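Local coordinates for protein putative secreted glycosylhydrolase (Parabacteroides distasonis ATCC 8503, PDB 3IMM) that probably acts as a secreted glycoside hydrolase of the 3-keto-disaccharide hydrolase family, with a concanavalin-like beta-sandwich fold that holds a sodium ion, at residues V65-T70 against I127-Q132; S79-I84 against A103-L108. All coordinates share one frame; numbering follows the deposited sequence.

Interaction 1 (V65-T70 against I127-Q132)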
loop_
_atom_site.group_PDB
_atom_site.type_symbol
_atom_site.label_atom_id
_atom_site.label_comp_id
_atom_site.label_asym_id
_atom_site.label_seq_id
_atom_site.Cartn_x
_atom_site.Cartn_y
_atom_site.Cartn_z
ATOM N N VAL A 65 -0.971 0.089 -1.134
ATOM C CA VAL A 65 -0.155 -1.019 -1.561
ATOM C C VAL A 65 -0.452 -2.137 -0.568
ATOM O O VAL A 65 -0.431 -1.911 0.661
ATOM C CB VAL A 65 1.330 -0.629 -1.551
ATOM C CG1 VAL A 65 2.175 -1.789 -2.030
ATOM C CG2 VAL A 65 1.564 0.642 -2.455
ATOM N N VAL A 66 -0.727 -3.332 -1.079
ATOM C CA VAL A 66 -1.058 -4.470 -0.229
ATOM C C VAL A 66 0.120 -5.420 -0.206
ATOM O O VAL A 66 0.663 -5.734 -1.239
ATOM C CB VAL A 66 -2.349 -5.160 -0.705
ATOM C CG1 VAL A 66 -2.706 -6.337 0.174
ATOM C CG2 VAL A 66 -3.500 -4.130 -0.697
ATOM N N VAL A 67 0.540 -5.832 0.978
ATOM C CA VAL A 67 1.647 -6.795 1.131
ATOM C C VAL A 67 1.152 -7.936 2.007
ATOM O O VAL A 67 0.079 -7.846 2.662
ATOM C CB VAL A 67 2.947 -6.146 1.716
ATOM C CG1 VAL A 67 3.455 -5.020 0.782
ATOM C CG2 VAL A 67 2.741 -5.610 3.184
ATOM N N TYR A 68 1.892 -9.037 1.978
ATOM C CA TYR A 68 1.622 -10.156 2.861
ATOM C C TYR A 68 0.207 -10.692 2.668
ATOM O O TYR A 68 -0.463 -11.089 3.645
ATOM C CB TYR A 68 1.808 -9.708 4.337
ATOM C CG TYR A 68 3.190 -9.299 4.770
ATOM C CD1 TYR A 68 4.298 -9.548 3.981
ATOM C CD2 TYR A 68 3.401 -8.738 6.053
ATOM C CE1 TYR A 68 5.554 -9.201 4.395
ATOM C CE2 TYR A 68 4.678 -8.417 6.491
ATOM C CZ TYR A 68 5.744 -8.658 5.662
ATOM O OH TYR A 68 7.022 -8.368 6.056
ATOM N N CYS A 69 -0.263 -10.696 1.428
ATOM C CA CYS A 69 -1.611 -11.160 1.141
ATOM C C CYS A 69 -1.633 -12.663 0.969
ATOM O O CYS A 69 -0.978 -13.190 0.104
ATOM C CB CYS A 69 -2.211 -10.471 -0.088
ATOM S SG CYS A 69 -3.836 -11.057 -0.421
ATOM N N THR A 70 -2.405 -13.346 1.812
ATOM C CA THR A 70 -2.436 -14.803 1.817
ATOM C C THR A 70 -3.688 -15.317 1.094
ATOM O O THR A 70 -3.844 -16.523 0.927
ATOM C CB THR A 70 -2.374 -15.360 3.266
ATOM O OG1 THR A 70 -3.467 -14.844 4.030
ATOM C CG2 THR A 70 -1.042 -14.979 3.959
ATOM N N ILE A 127 8.995 0.572 0.699
ATOM C CA ILE A 127 8.386 -0.202 1.788
ATOM C C ILE A 127 9.325 -1.363 2.057
ATOM O O ILE A 127 9.574 -2.155 1.178
ATOM C CB ILE A 127 6.985 -0.712 1.439
ATOM C CG1 ILE A 127 6.107 0.436 0.942
ATOM C CG2 ILE A 127 6.326 -1.369 2.633
ATOM C CD1 ILE A 127 4.804 -0.057 0.299
ATOM N N LYS A 128 9.874 -1.420 3.258
ATOM C CA LYS A 128 10.771 -2.485 3.671
ATOM C C LYS A 128 9.974 -3.427 4.555
ATOM O O LYS A 128 9.446 -3.028 5.606
ATOM C CB LYS A 128 12.011 -1.952 4.421
ATOM C CG LYS A 128 12.796 -0.873 3.668
ATOM C CD LYS A 128 14.142 -0.505 4.335
ATOM C CE LYS A 128 15.313 -1.231 3.717
ATOM N NZ LYS A 128 16.587 -1.058 4.456
ATOM N N CYS A 129 9.883 -4.677 4.106
ATOM C CA CYS A 129 9.063 -5.672 4.766
ATOM C C CYS A 129 9.934 -6.811 5.279
ATOM O O CYS A 129 10.262 -7.743 4.561
ATOM C CB CYS A 129 7.999 -6.162 3.821
ATOM S SG CYS A 129 6.756 -4.906 3.407
ATOM N N ALA A 130 10.304 -6.710 6.546
ATOM C CA ALA A 130 11.247 -7.618 7.165
ATOM C C ALA A 130 10.520 -8.395 8.247
ATOM O O ALA A 130 10.524 -8.018 9.411
ATOM C CB ALA A 130 12.473 -6.828 7.736
ATOM N N GLY A 131 9.869 -9.489 7.849
ATOM C CA GLY A 131 8.963 -10.198 8.751
ATOM C C GLY A 131 7.957 -9.240 9.386
ATOM O O GLY A 131 7.257 -8.503 8.681
ATOM N N GLN A 132 7.892 -9.234 10.711
ATOM C CA GLN A 132 6.929 -8.378 11.450
ATOM C C GLN A 132 7.246 -6.881 11.443
ATOM O O GLN A 132 6.442 -6.074 11.932
ATOM C CB GLN A 132 6.772 -8.873 12.891
ATOM C CG GLN A 132 5.902 -10.102 12.973
ATOM C CD GLN A 132 5.743 -10.599 14.390
ATOM O OE1 GLN A 132 6.673 -10.564 15.167
ATOM N NE2 GLN A 132 4.567 -11.068 14.719
HETATM O O HOH W 1 8.662 -10.439 5.384
#
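I127 opens the contact by laying its CD1 methyl against V65, 3.9 Å from CG1, the two side chains passing antiparallel to one another. C129 follows two residues on, its side chain, like that of I127, directed toward strand 62-69. C129 SG lies 4.1 Å from V67 CG2. The same C129 SG is 5.0 Å from the centre of the Y68 ring, an oblique sulfur-aromatic contact 33° off the ring normal, and C129 CB rests 3.3 Å from Y68 OH. V67 CG1 is anti to the carbonyl carbon (chi1 -60°), which leaves CG2 between the backbone N and that carbon, over one face of the Y68 ring, toward the rim. At G131 the chain turns with positive phi, and its carbonyl accepts a 2.6 Å hydrogen bond from Y68 OH, in the carbonyl plane and on a lone pair. A water that donates to Y68 OH and accepts from G131 N makes a second link. The contact is buried packing between the two sheets of the sandwich: strand 62-69 pairs with strand 80-85 in one, strand 122-130 lies in the other, and L51 and L53 of strand 49-57 also touch V65.

Interaction 2 (S79-I84 against A103-L108). With NA (sodium ion), chain D.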
loop_
_atom_site.group_PDB
_atom_site.type_symbol
_atom_site.label_atom_id
_atom_site.label_comp_id
_atom_site.label_asym_id
_atom_site.label_seq_id
_atom_site.Cartn_x
_atom_site.Cartn_y
_atom_site.Cartn_z
ATOM N N SER A 79 -4.286 -9.392 4.910
ATOM C CA SER A 79 -3.199 -8.618 4.309
ATOM C C SER A 79 -2.861 -7.388 5.143
ATOM O O SER A 79 -3.575 -7.031 6.080
ATOM C CB SER A 79 -3.545 -8.172 2.868
ATOM O OG SER A 79 -4.629 -7.244 2.853
ATOM N N VAL A 80 -1.761 -6.737 4.766
ATOM C CA VAL A 80 -1.410 -5.436 5.333
ATOM C C VAL A 80 -1.450 -4.394 4.212
ATOM O O VAL A 80 -0.973 -4.659 3.079
ATOM C CB VAL A 80 -0.004 -5.507 5.967
ATOM C CG1 VAL A 80 0.452 -4.130 6.423
ATOM C CG2 VAL A 80 -0.015 -6.568 7.062
ATOM N N GLU A 81 -2.039 -3.232 4.503
ATOM C CA GLU A 81 -2.160 -2.156 3.525
ATOM C C GLU A 81 -1.423 -0.893 3.979
ATOM O O GLU A 81 -1.655 -0.337 5.074
ATOM C CB GLU A 81 -3.614 -1.793 3.250
ATOM C CG GLU A 81 -3.760 -0.608 2.338
ATOM C CD GLU A 81 -5.212 -0.244 2.117
ATOM O OE1 GLU A 81 -6.074 -0.717 2.891
ATOM O OE2 GLU A 81 -5.474 0.538 1.180
ATOM N N ILE A 82 -0.515 -0.477 3.102
ATOM C CA ILE A 82 0.176 0.778 3.214
ATOM C C ILE A 82 -0.668 1.801 2.468
ATOM O O ILE A 82 -0.846 1.715 1.262
ATOM C CB ILE A 82 1.595 0.756 2.634
ATOM C CG1 ILE A 82 2.496 -0.258 3.373
ATOM C CG2 ILE A 82 2.209 2.189 2.820
ATOM C CD1 ILE A 82 2.246 -1.740 3.104
ATOM N N GLN A 83 -1.223 2.736 3.229
ATOM C CA GLN A 83 -2.093 3.765 2.680
ATOM C C GLN A 83 -1.375 4.700 1.707
ATOM O O GLN A 83 -0.275 5.189 1.984
ATOM C CB GLN A 83 -2.620 4.610 3.836
ATOM C CG GLN A 83 -3.596 5.702 3.471
ATOM C CD GLN A 83 -4.965 5.205 3.133
ATOM O OE1 GLN A 83 -5.162 4.022 2.871
ATOM N NE2 GLN A 83 -5.937 6.106 3.157
ATOM N N ILE A 84 -2.045 5.007 0.603
ATOM C CA ILE A 84 -1.636 6.081 -0.297
ATOM C C ILE A 84 -2.801 7.019 -0.379
ATOM O O ILE A 84 -3.914 6.599 -0.668
ATOM C CB ILE A 84 -1.289 5.596 -1.728
ATOM C CG1 ILE A 84 -0.048 4.752 -1.725
ATOM C CG2 ILE A 84 -1.034 6.795 -2.637
ATOM C CD1 ILE A 84 0.247 4.117 -3.054
ATOM N N ALA A 103 0.697 5.726 6.001
ATOM C CA ALA A 103 0.223 5.006 7.147
ATOM C C ALA A 103 0.028 3.526 6.829
ATOM O O ALA A 103 -0.088 3.131 5.672
ATOM C CB ALA A 103 -1.061 5.592 7.644
ATOM N N ILE A 104 -0.057 2.725 7.888
ATOM C CA ILE A 104 -0.580 1.353 7.791
ATOM C C ILE A 104 -2.066 1.463 8.050
ATOM O O ILE A 104 -2.530 1.755 9.192
ATOM C CB ILE A 104 0.111 0.360 8.766
ATOM C CG1 ILE A 104 1.618 0.496 8.687
ATOM C CG2 ILE A 104 -0.308 -1.122 8.463
ATOM C CD1 ILE A 104 2.141 0.175 7.267
ATOM N N TYR A 105 -2.825 1.308 6.970
ATOM C CA TYR A 105 -4.216 1.668 6.964
ATOM C C TYR A 105 -4.932 0.934 8.074
ATOM O O TYR A 105 -4.787 -0.274 8.232
ATOM C CB TYR A 105 -4.942 1.393 5.638
ATOM C CG TYR A 105 -6.394 1.704 5.781
ATOM C CD1 TYR A 105 -6.819 3.017 5.776
ATOM C CD2 TYR A 105 -7.343 0.699 6.036
ATOM C CE1 TYR A 105 -8.150 3.344 5.995
ATOM C CE2 TYR A 105 -8.677 1.021 6.247
ATOM C CZ TYR A 105 -9.069 2.349 6.200
ATOM O OH TYR A 105 -10.361 2.712 6.389
ATOM N N GLY A 106 -5.716 1.684 8.820
ATOM C CA GLY A 106 -6.499 1.121 9.940
ATOM C C GLY A 106 -5.756 0.738 11.200
ATOM O O GLY A 106 -6.400 0.329 12.210
ATOM N N HIS A 107 -4.427 0.935 11.194
ATOM C CA HIS A 107 -3.543 0.371 12.224
ATOM C C HIS A 107 -2.517 1.320 12.847
ATOM O O HIS A 107 -2.263 1.259 14.068
ATOM C CB HIS A 107 -2.856 -0.889 11.678
ATOM C CG HIS A 107 -3.816 -2.012 11.434
ATOM N ND1 HIS A 107 -4.561 -2.124 10.277
ATOM C CD2 HIS A 107 -4.196 -3.039 12.231
ATOM C CE1 HIS A 107 -5.338 -3.187 10.368
ATOM N NE2 HIS A 107 -5.139 -3.756 11.547
ATOM N N LEU A 108 -1.903 2.168 12.028
ATOM C CA LEU A 108 -0.811 3.015 12.477
ATOM C C LEU A 108 -0.661 4.254 11.603
ATOM O O LEU A 108 -0.543 4.151 10.380
ATOM C CB LEU A 108 0.511 2.206 12.478
ATOM C CG LEU A 108 1.758 2.947 12.971
ATOM C CD1 LEU A 108 1.658 3.259 14.524
ATOM C CD2 LEU A 108 3.005 2.132 12.593
HETATM NA NA NA D . -6.452 3.056 1.081
HETATM O O HOH W 2 -3.167 -2.586 6.974
#
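Y105 and E81, and A103 and Q83, are joined by backbone hydrogen bonds: Y105 N donates to E81 O at 2.8 Å, and Q83 N donates to A103 O at 2.7 Å. Together they flank I82 and I104 in a single beta bridge, reinforced by CA-H...O contacts from I104 to E81 O and from I82 to A103 O. A water accepts from E81 N and donates to Y105 O. H107 ND1 also donates a hydrogen bond to Y105 O, which lies close to the plane of the imidazole. The backbone N atoms of H107 and L108 both donate to I104 O, a classic beta bulge.

The apolar contacts gather on I104: its CG2 is 3.7 Å from V80 CG1, and its CD1 lies 3.9 Å from I82 CG1, those two side chains running side by side.

The metal site lies beside Y105. The sodium ion is bound by E81 OE2 at 2.7 Å and Q83 OE1 at 2.4 Å, with S63 O and N62 OD1 completing the four protein ligands. E81 is extended, and its OE2 also accepts a hydrogen bond from Q183 NE2; in Q83 the bend at chi2 (75°) swings CD toward the ion, and NE2 is held by E99 O. Y105 CB is 3.6 Å from E81 OE1, while its CD1 approaches Q83 OE1, the amide and ring planes 25° apart. An alanine here lacks the ring beside Q83 OE1 and E81 OE1, and this would probably open a gap next to the two sodium ligands and let their side chains shift.

Strand 80-85 is the edge strand of its sheet beside strand 62-69, and the loop 103-108 lies along its other side, with I104 reaching T144 and M146 of strand 141-147 in the facing sheet.

Reading from the N terminus, the chain enters interaction 1 on strand 62-69, passes through strand 80-85 and then, with the loop at 103-108, closes interaction 2. Only later, on strand 122-130, does it return to close the larger loop of interaction 1, so the smaller loop is nested inside it. The two centres are about 10 Å apart and the two are joined directly, because V65 and V67 pair with I82 and V80 as neighbouring strands. Interaction 1 ties this sheet to the facing one through the sandwich core, whereas interaction 2 brings the loop 103-108 against the sheet's edge strand, where two of the sodium ligands sit.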